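Local coordinates for protein geranylgeranyl pyrophosphate synthetase (Pyrococcus horikoshii, PDB 1WY0) that probably makes geranylgeranyl diphosphate by adding isopentenyl diphosphate to shorter allylic diphosphates, as a trans-prenyltransferase of the polyprenyl synthetase family, at residues K47-F52 and E331-F336; A72-L77 and E140-A145; F214-D219 and K308-K313. All coordinates share one frame; numbering follows the deposited sequence.

Interaction 1: K47-F52 and E331-F336; sequences KRVRPF and ELLAKF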
loop_
_atom_site.group_PDB
_atom_site.type_symbol
_atom_site.label_atom_id
_atom_site.label_comp_id
_atom_site.label_asym_id
_atom_site.label_seq_id
_atom_site.Cartn_x
_atom_site.Cartn_y
_atom_site.Cartn_z
ATOM N N LYS A 47 -0.176 22.182 0.597
ATOM C CA LYS A 47 0.737 23.157 0.006
ATOM C C LYS A 47 1.809 22.498 -0.867
ATOM O O LYS A 47 2.535 23.156 -1.600
ATOM C CB LYS A 47 1.393 23.941 1.143
ATOM C CG LYS A 47 0.388 24.829 1.882
ATOM C CD LYS A 47 1.042 25.644 3.000
ATOM C CE LYS A 47 0.013 26.343 3.894
ATOM N NZ LYS A 47 0.495 27.675 4.257
ATOM N N ARG A 48 1.913 21.173 -0.819
ATOM C CA ARG A 48 2.873 20.439 -1.637
ATOM C C ARG A 48 4.325 20.785 -1.323
ATOM O O ARG A 48 5.142 20.921 -2.231
ATOM C CB ARG A 48 2.623 20.695 -3.130
ATOM C CG ARG A 48 1.161 20.734 -3.561
ATOM C CD ARG A 48 0.391 19.470 -3.188
ATOM N NE ARG A 48 -0.948 19.487 -3.779
ATOM C CZ ARG A 48 -1.990 18.808 -3.311
ATOM N NH1 ARG A 48 -1.861 18.045 -2.233
ATOM N NH2 ARG A 48 -3.163 18.898 -3.917
ATOM N N VAL A 49 4.649 20.916 -0.043
ATOM C CA VAL A 49 6.009 21.237 0.368
ATOM C C VAL A 49 7.018 20.183 -0.076
ATOM O O VAL A 49 8.123 20.518 -0.500
ATOM C CB VAL A 49 6.105 21.392 1.898
ATOM C CG1 VAL A 49 7.558 21.457 2.327
ATOM C CG2 VAL A 49 5.377 22.656 2.332
ATOM N N ARG A 50 6.648 18.909 0.033
ATOM C CA ARG A 50 7.549 17.835 -0.363
ATOM C C ARG A 50 7.876 17.910 -1.846
ATOM O O ARG A 50 9.041 17.880 -2.225
ATOM C CB ARG A 50 6.945 16.478 0.008
ATOM C CG ARG A 50 6.981 16.257 1.508
ATOM C CD ARG A 50 6.258 15.006 1.976
ATOM N NE ARG A 50 6.236 14.977 3.435
ATOM C CZ ARG A 50 5.554 15.832 4.191
ATOM N NH1 ARG A 50 4.820 16.784 3.634
ATOM N NH2 ARG A 50 5.632 15.754 5.510
ATOM N N PRO A 51 6.853 18.009 -2.708
ATOM C CA PRO A 51 7.119 18.094 -4.145
ATOM C C PRO A 51 7.965 19.338 -4.440
ATOM O O PRO A 51 8.853 19.313 -5.290
ATOM C CB PRO A 51 5.721 18.195 -4.750
ATOM C CG PRO A 51 4.866 17.471 -3.769
ATOM C CD PRO A 51 5.405 17.945 -2.446
ATOM N N PHE A 52 7.682 20.425 -3.729
ATOM C CA PHE A 52 8.429 21.666 -3.903
ATOM C C PHE A 52 9.908 21.420 -3.639
ATOM O O PHE A 52 10.769 21.948 -4.334
ATOM C CB PHE A 52 7.923 22.751 -2.943
ATOM C CG PHE A 52 8.602 24.087 -3.124
ATOM C CD1 PHE A 52 8.350 24.867 -4.247
ATOM C CD2 PHE A 52 9.503 24.558 -2.176
ATOM C CE1 PHE A 52 8.984 26.095 -4.421
ATOM C CE2 PHE A 52 10.144 25.787 -2.340
ATOM C CZ PHE A 52 9.881 26.556 -3.467
ATOM N N GLU A 331 16.741 27.367 1.847
ATOM C CA GLU A 331 17.255 27.893 3.102
ATOM C C GLU A 331 16.142 28.632 3.821
ATOM O O GLU A 331 16.006 28.538 5.040
ATOM C CB GLU A 331 18.430 28.839 2.865
ATOM C CG GLU A 331 19.772 28.137 2.747
ATOM C CD GLU A 331 20.933 29.113 2.653
ATOM O OE1 GLU A 331 20.699 30.286 2.287
ATOM O OE2 GLU A 331 22.077 28.699 2.942
ATOM N N LEU A 332 15.345 29.371 3.062
ATOM C CA LEU A 332 14.241 30.106 3.652
ATOM C C LEU A 332 13.210 29.143 4.245
ATOM O O LEU A 332 12.774 29.318 5.381
ATOM C CB LEU A 332 13.581 31.014 2.609
ATOM C CG LEU A 332 14.337 32.303 2.261
ATOM C CD1 LEU A 332 13.502 33.171 1.319
ATOM C CD2 LEU A 332 14.632 33.068 3.543
ATOM N N LEU A 333 12.833 28.128 3.473
ATOM C CA LEU A 333 11.857 27.139 3.925
ATOM C C LEU A 333 12.303 26.529 5.246
ATOM O O LEU A 333 11.552 26.520 6.226
ATOM C CB LEU A 333 11.704 26.041 2.872
ATOM C CG LEU A 333 10.706 24.914 3.134
ATOM C CD1 LEU A 333 9.280 25.457 3.219
ATOM C CD2 LEU A 333 10.820 23.907 2.004
ATOM N N ALA A 334 13.536 26.035 5.278
ATOM C CA ALA A 334 14.063 25.432 6.490
ATOM C C ALA A 334 13.997 26.410 7.650
ATOM O O ALA A 334 13.685 26.028 8.780
ATOM C CB ALA A 334 15.499 24.988 6.272
ATOM N N LYS A 335 14.294 27.674 7.371
ATOM C CA LYS A 335 14.281 28.692 8.411
ATOM C C LYS A 335 12.847 29.019 8.823
ATOM O O LYS A 335 12.575 29.269 9.994
ATOM C CB LYS A 335 15.012 29.949 7.925
ATOM C CG LYS A 335 15.741 30.700 9.025
ATOM C CD LYS A 335 16.319 32.022 8.518
ATOM C CE LYS A 335 16.976 32.811 9.657
ATOM N NZ LYS A 335 17.500 34.140 9.215
ATOM N N PHE A 336 11.932 29.008 7.860
ATOM C CA PHE A 336 10.532 29.278 8.167
ATOM C C PHE A 336 9.953 28.165 9.038
ATOM O O PHE A 336 9.243 28.383 10.012
ATOM C CB PHE A 336 9.761 29.335 6.850
ATOM C CG PHE A 336 8.284 29.394 7.118
ATOM C CD1 PHE A 336 7.710 30.589 7.540
ATOM C CD2 PHE A 336 7.489 28.278 6.893
ATOM C CE1 PHE A 336 6.336 30.666 7.729
ATOM C CE2 PHE A 336 6.112 28.367 7.085
ATOM C CZ PHE A 336 5.531 29.557 7.504
#
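V49 and F52 share a single partner on the facing helix, the methyl CD2 of L333. From the side of 47-52, V49 CG1 comes within 4.1 Å of L333 CD2, the two side chains meeting at a slant. V49 does this with the branch that stands anti to its backbone N (chi1 169°). F52 touches the same methyl with its rim: F52 CD2 lies 4.4 Å from L333 CD2, which sits at the ring edge, close to the ring plane. L333 has CG extended anti to its backbone N (chi1 -179°), and a chi2 of 63° turns CD1 aside, so that CD2 continues the extended chain and is the methyl that reaches V49 and F52. V49 CA and L333 CA are 9.0 Å apart, a spacing the extended side chains bridge. R48, the N-cap residue, accepts the first-turn bond at its carbonyl, F52 N to R48 O at 3.0 Å, while its guanidinium turns to D19, E76 and the carbonyl of P42. Helix 3-25 packs on F52 through R10, I11 and K14, and F182 of helix 167-193 lies against V49. K47 to P51 form the end of the GGKRxRP signature of trans-prenyltransferases, whose lysine and last arginine bind isopentenyl diphosphate in relatives; V49, the variable position, and F52, just after the signature, pack on helix 325-336 of the all-helical isoprenoid synthase fold.

Interaction 2: A72-L77 and E140-A145; sequences AVAIEL and EVIVKA
The L77 N to V73 O bond, at 2.9 Å, and the bond from E76 N to A72 O belong to the regular helix that presents A74 and I75 to I142. All direct contact across the two helices is apolar and falls on one atom, the delta methyl of I142. I142 CD1 meets the CB methyl of A74, 4.2 Å from A74 CB; its second partner is I75, whose CG1 lies 4.4 Å from I142 CD1. I142 has CG1 anti to its carbonyl carbon (chi1 -69°) and an extended chi2 of 178°, so its chain reaches out in full toward 72-77. I75 meets it alongside, with the CG1 methylene, its own CD1 methyl lying farther off. This is helix-on-helix packing within the isoprenoid synthase bundle, between helix 69-90, whose C-terminal end carries the first aspartate-rich motif of the family, and helix 132-159. V125 of helix 107-126 packs on both A74 and I142, and S185 of helix 167-193 lies against I75. All three touching residues are buried. V143, next to I142, packs on E123 of the second subunit, which places this helix close to the dimer interface.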
loop_
_atom_site.group_PDB
_atom_site.type_symbol
_atom_site.label_atom_id
_atom_site.label_comp_id
_atom_site.label_asym_id
_atom_site.label_seq_id
_atom_site.Cartn_x
_atom_site.Cartn_y
_atom_site.Cartn_z
ATOM N N ALA A 72 8.141 13.904 -8.289
ATOM C CA ALA A 72 7.723 14.757 -7.182
ATOM C C ALA A 72 6.277 14.389 -6.866
ATOM O O ALA A 72 5.867 14.376 -5.709
ATOM C CB ALA A 72 7.811 16.219 -7.573
ATOM N N VAL A 73 5.511 14.095 -7.907
ATOM C CA VAL A 73 4.122 13.708 -7.731
ATOM C C VAL A 73 4.060 12.402 -6.944
ATOM O O VAL A 73 3.219 12.237 -6.068
ATOM C CB VAL A 73 3.419 13.534 -9.097
ATOM C CG1 VAL A 73 2.064 12.850 -8.919
ATOM C CG2 VAL A 73 3.225 14.898 -9.750
ATOM N N ALA A 74 4.971 11.487 -7.260
ATOM C CA ALA A 74 5.044 10.191 -6.598
ATOM C C ALA A 74 5.144 10.404 -5.098
ATOM O O ALA A 74 4.402 9.819 -4.302
ATOM C CB ALA A 74 6.266 9.427 -7.100
ATOM N N ILE A 75 6.077 11.257 -4.719
ATOM C CA ILE A 75 6.291 11.558 -3.322
ATOM C C ILE A 75 5.069 12.179 -2.646
ATOM O O ILE A 75 4.776 11.860 -1.495
ATOM C CB ILE A 75 7.529 12.459 -3.159
ATOM C CG1 ILE A 75 8.780 11.633 -3.487
ATOM C CG2 ILE A 75 7.596 13.031 -1.739
ATOM C CD1 ILE A 75 10.096 12.272 -3.054
ATOM N N GLU A 76 4.342 13.049 -3.344
ATOM C CA GLU A 76 3.162 13.655 -2.723
ATOM C C GLU A 76 2.056 12.620 -2.597
ATOM O O GLU A 76 1.243 12.684 -1.683
ATOM C CB GLU A 76 2.652 14.853 -3.527
ATOM C CG GLU A 76 1.448 15.578 -2.898
ATOM C CD GLU A 76 1.733 16.194 -1.526
ATOM O OE1 GLU A 76 2.862 16.072 -1.017
ATOM O OE2 GLU A 76 0.809 16.811 -0.939
ATOM N N LEU A 77 2.014 11.677 -3.526
ATOM C CA LEU A 77 1.010 10.620 -3.482
ATOM C C LEU A 77 1.336 9.696 -2.306
ATOM O O LEU A 77 0.448 9.249 -1.586
ATOM C CB LEU A 77 1.001 9.832 -4.799
ATOM C CG LEU A 77 0.393 10.625 -5.959
ATOM C CD1 LEU A 77 0.431 9.813 -7.259
ATOM C CD2 LEU A 77 -1.045 11.002 -5.591
ATOM N N GLU A 140 14.532 3.336 -6.417
ATOM C CA GLU A 140 15.151 2.737 -5.242
ATOM C C GLU A 140 15.239 3.648 -4.021
ATOM O O GLU A 140 15.313 3.169 -2.888
ATOM C CB GLU A 140 16.540 2.191 -5.598
ATOM C CG GLU A 140 17.387 1.833 -4.393
ATOM C CD GLU A 140 18.587 0.964 -4.744
ATOM O OE1 GLU A 140 19.112 1.091 -5.875
ATOM O OE2 GLU A 140 19.012 0.162 -3.881
ATOM N N VAL A 141 15.248 4.956 -4.246
ATOM C CA VAL A 141 15.294 5.905 -3.142
ATOM C C VAL A 141 13.892 5.979 -2.544
ATOM O O VAL A 141 13.710 6.024 -1.330
ATOM C CB VAL A 141 15.677 7.323 -3.622
ATOM C CG1 VAL A 141 15.227 8.351 -2.597
ATOM C CG2 VAL A 141 17.180 7.424 -3.833
ATOM N N ILE A 142 12.904 5.992 -3.422
ATOM C CA ILE A 142 11.518 6.079 -3.006
ATOM C C ILE A 142 11.091 4.806 -2.291
ATOM O O ILE A 142 10.354 4.856 -1.322
ATOM C CB ILE A 142 10.621 6.369 -4.225
ATOM C CG1 ILE A 142 10.893 7.804 -4.717
ATOM C CG2 ILE A 142 9.156 6.169 -3.869
ATOM C CD1 ILE A 142 10.095 8.226 -5.966
ATOM N N VAL A 143 11.580 3.665 -2.756
ATOM C CA VAL A 143 11.242 2.404 -2.131
ATOM C C VAL A 143 11.834 2.315 -0.728
ATOM O O VAL A 143 11.146 1.927 0.217
ATOM C CB VAL A 143 11.731 1.225 -2.987
ATOM C CG1 VAL A 143 11.964 0.002 -2.119
ATOM C CG2 VAL A 143 10.695 0.918 -4.061
ATOM N N LYS A 144 13.100 2.672 -0.570
ATOM C CA LYS A 144 13.694 2.603 0.761
ATOM C C LYS A 144 13.050 3.579 1.738
ATOM O O LYS A 144 12.963 3.293 2.927
ATOM C CB LYS A 144 15.194 2.861 0.706
ATOM C CG LYS A 144 15.799 3.273 2.057
ATOM C CD LYS A 144 16.095 2.076 2.975
ATOM C CE LYS A 144 14.859 1.544 3.721
ATOM N NZ LYS A 144 14.743 0.056 3.565
ATOM N N ALA A 145 12.606 4.731 1.257
ATOM C CA ALA A 145 11.967 5.697 2.142
ATOM C C ALA A 145 10.592 5.148 2.501
ATOM O O ALA A 145 10.108 5.323 3.616
ATOM C CB ALA A 145 11.839 7.055 1.454
#

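Interaction 3: F214-D219 and K308-K313; sequences FQIWDD and KDMIKK
A chi1 of -67° puts CG1 of I216 anti to its carbonyl carbon, and an extended chi2 then carries CD1 toward M310. M310 shares that first torsion class (chi1 -75°), and its own extended chi2 brings the sulfur to I216, while the bend at chi3 turns the CE methyl aside. I216 CD1 lies 4.2 Å from M310 SD, with the two side chains crossing at about a right angle. The segment 214-219 holds the start of the second aspartate-rich motif of the isoprenoid synthase fold, FQxxDD, whose aspartates in relatives help bind the magnesium and diphosphate of the substrate; the contact joins the motif helix 197-224 to helix 299-315. The neighbouring W217 meets K308 through methylene carbon rather than charge. W217 CZ3 is 4.4 Å from K308 CD, an oblique approach to the indole, while K308 NZ turns to E305 in a salt bridge and W217 NE1 gives its hydrogen to the carbonyl of R340. I216 is buried, and further residues of helix 299-315, A303, I306 and A307, pack against it. The carboxyl carbon of D218 sits 4.3 Å above one face of the F214 ring, offset toward its rim, and D218 OD1 is salt-bridged to R340. D219 OD1 is paired with K242 and also accepts from Q215: Q215 NE2 donates to D219 OD1 at 3.0 Å, with a bent N-H...O angle of 143°, the oxygen lying in the plane of the amide but receiving the bond from above the plane of its own carboxylate.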
loop_
_atom_site.group_PDB
_atom_site.type_symbol
_atom_site.label_atom_id
_atom_site.label_comp_id
_atom_site.label_asym_id
_atom_site.label_seq_id
_atom_site.Cartn_x
_atom_site.Cartn_y
_atom_site.Cartn_z
ATOM N N PHE A 214 10.773 19.788 11.566
ATOM C CA PHE A 214 9.393 20.118 11.245
ATOM C C PHE A 214 8.448 19.658 12.353
ATOM O O PHE A 214 7.770 20.449 12.996
ATOM C CB PHE A 214 9.028 19.427 9.931
ATOM C CG PHE A 214 7.573 19.634 9.631
ATOM C CD1 PHE A 214 7.081 20.926 9.477
ATOM C CD2 PHE A 214 6.729 18.544 9.499
ATOM C CE1 PHE A 214 5.739 21.120 9.183
ATOM C CE2 PHE A 214 5.385 18.747 9.201
ATOM C CZ PHE A 214 4.885 20.034 9.040
ATOM N N GLN A 215 8.450 18.333 12.446
ATOM C CA GLN A 215 7.567 17.654 13.378
ATOM C C GLN A 215 7.858 18.067 14.821
ATOM O O GLN A 215 6.937 18.334 15.589
ATOM C CB GLN A 215 7.692 16.136 13.230
ATOM C CG GLN A 215 6.652 15.380 14.043
ATOM C CD GLN A 215 5.238 15.807 13.679
ATOM O OE1 GLN A 215 4.815 15.662 12.531
ATOM N NE2 GLN A 215 4.510 16.353 14.647
ATOM N N ILE A 216 9.133 18.129 15.191
ATOM C CA ILE A 216 9.498 18.525 16.550
ATOM C C ILE A 216 8.972 19.921 16.876
ATOM O O ILE A 216 8.492 20.164 17.981
ATOM C CB ILE A 216 11.035 18.527 16.756
ATOM C CG1 ILE A 216 11.585 17.100 16.685
ATOM C CG2 ILE A 216 11.377 19.167 18.115
ATOM C CD1 ILE A 216 13.102 17.053 16.547
ATOM N N TRP A 217 9.065 20.835 15.917
ATOM C CA TRP A 217 8.588 22.196 16.125
ATOM C C TRP A 217 7.060 22.230 16.236
ATOM O O TRP A 217 6.500 23.065 16.954
ATOM C CB TRP A 217 9.062 23.102 14.981
ATOM C CG TRP A 217 8.828 24.559 15.243
ATOM C CD1 TRP A 217 7.892 25.365 14.657
ATOM C CD2 TRP A 217 9.543 25.384 16.170
ATOM N NE1 TRP A 217 7.982 26.646 15.164
ATOM C CE2 TRP A 217 8.988 26.682 16.095
ATOM C CE3 TRP A 217 10.603 25.152 17.060
ATOM C CZ2 TRP A 217 9.456 27.747 16.875
ATOM C CZ3 TRP A 217 11.072 26.212 17.837
ATOM C CH2 TRP A 217 10.495 27.496 17.736
ATOM N N ASP A 218 6.383 21.334 15.524
ATOM C CA ASP A 218 4.926 21.274 15.597
ATOM C C ASP A 218 4.518 20.838 16.988
ATOM O O ASP A 218 3.583 21.393 17.567
ATOM C CB ASP A 218 4.356 20.287 14.573
ATOM C CG ASP A 218 4.173 20.915 13.218
ATOM O OD1 ASP A 218 4.479 22.122 13.088
ATOM O OD2 ASP A 218 3.720 20.212 12.288
ATOM N N ASP A 219 5.215 19.839 17.521
ATOM C CA ASP A 219 4.919 19.357 18.859
ATOM C C ASP A 219 5.157 20.459 19.881
ATOM O O ASP A 219 4.419 20.571 20.856
ATOM C CB ASP A 219 5.770 18.125 19.183
ATOM C CG ASP A 219 5.428 16.935 18.290
ATOM O OD1 ASP A 219 4.374 16.993 17.625
ATOM O OD2 ASP A 219 6.195 15.945 18.262
ATOM N N LYS A 308 16.027 23.723 16.200
ATOM C CA LYS A 308 16.803 24.823 15.629
ATOM C C LYS A 308 18.183 24.356 15.177
ATOM O O LYS A 308 18.655 24.737 14.105
ATOM C CB LYS A 308 16.938 25.965 16.640
ATOM C CG LYS A 308 15.814 26.990 16.554
ATOM C CD LYS A 308 15.322 27.396 17.932
ATOM C CE LYS A 308 15.965 28.695 18.386
ATOM N NZ LYS A 308 15.935 28.846 19.875
ATOM N N ASP A 309 18.833 23.530 15.989
ATOM C CA ASP A 309 20.145 23.029 15.618
ATOM C C ASP A 309 20.078 22.253 14.306
ATOM O O ASP A 309 20.878 22.483 13.400
ATOM C CB ASP A 309 20.714 22.139 16.721
ATOM C CG ASP A 309 21.079 22.919 17.970
ATOM O OD1 ASP A 309 21.176 24.165 17.890
ATOM O OD2 ASP A 309 21.282 22.285 19.030
ATOM N N MET A 310 19.118 21.345 14.194
ATOM C CA MET A 310 18.974 20.553 12.977
ATOM C C MET A 310 18.747 21.458 11.769
ATOM O O MET A 310 19.198 21.170 10.663
ATOM C CB MET A 310 17.810 19.576 13.132
ATOM C CG MET A 310 18.139 18.395 14.018
ATOM S SD MET A 310 16.687 17.463 14.486
ATOM C CE MET A 310 16.479 16.461 13.039
ATOM N N ILE A 311 18.032 22.555 11.992
ATOM C CA ILE A 311 17.765 23.520 10.939
ATOM C C ILE A 311 19.087 24.180 10.542
ATOM O O ILE A 311 19.388 24.338 9.360
ATOM C CB ILE A 311 16.784 24.607 11.426
ATOM C CG1 ILE A 311 15.364 24.042 11.466
ATOM C CG2 ILE A 311 16.849 25.822 10.520
ATOM C CD1 ILE A 311 15.006 23.176 10.270
ATOM N N LYS A 312 19.871 24.568 11.541
ATOM C CA LYS A 312 21.155 25.205 11.278
ATOM C C LYS A 312 22.061 24.229 10.541
ATOM O O LYS A 312 22.689 24.582 9.552
ATOM C CB LYS A 312 21.815 25.639 12.586
ATOM C CG LYS A 312 21.136 26.824 13.267
ATOM C CD LYS A 312 21.074 28.058 12.366
ATOM C CE LYS A 312 20.515 29.260 13.134
ATOM N NZ LYS A 312 20.386 30.498 12.301
ATOM N N LYS A 313 22.114 22.991 11.021
ATOM C CA LYS A 313 22.949 21.986 10.381
ATOM C C LYS A 313 22.515 21.723 8.949
ATOM O O LYS A 313 23.350 21.539 8.071
ATOM C CB LYS A 313 22.913 20.675 11.166
ATOM C CG LYS A 313 23.415 19.486 10.360
ATOM C CD LYS A 313 24.941 19.467 10.313
ATOM C CE LYS A 313 25.485 18.343 9.433
ATOM N NZ LYS A 313 26.560 18.811 8.510
#

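Three helix pairs hold together chain parts remote in sequence. Interaction 1 joins the N-terminal and C-terminal regions, 279 residues apart, and the other two fall within that span: interaction 2 first, interaction 3 after it. The centres of interactions 1 and 2 lie about 17 Å apart, and a salt bridge runs from R48, just before helix 49-57, to E76 of helix 69-90 (R48 NH1 to E76 OE2, 3.2 Å). Interactions 1 and 3, about 13 Å between centres, touch where A334 O lies 3.5 Å from I311 CD1. Interactions 2 and 3, about 22 Å between centres, do not touch and flank the chain's centre. The contacts involve helices that carry, or begin beside, motifs which bind substrate in relatives.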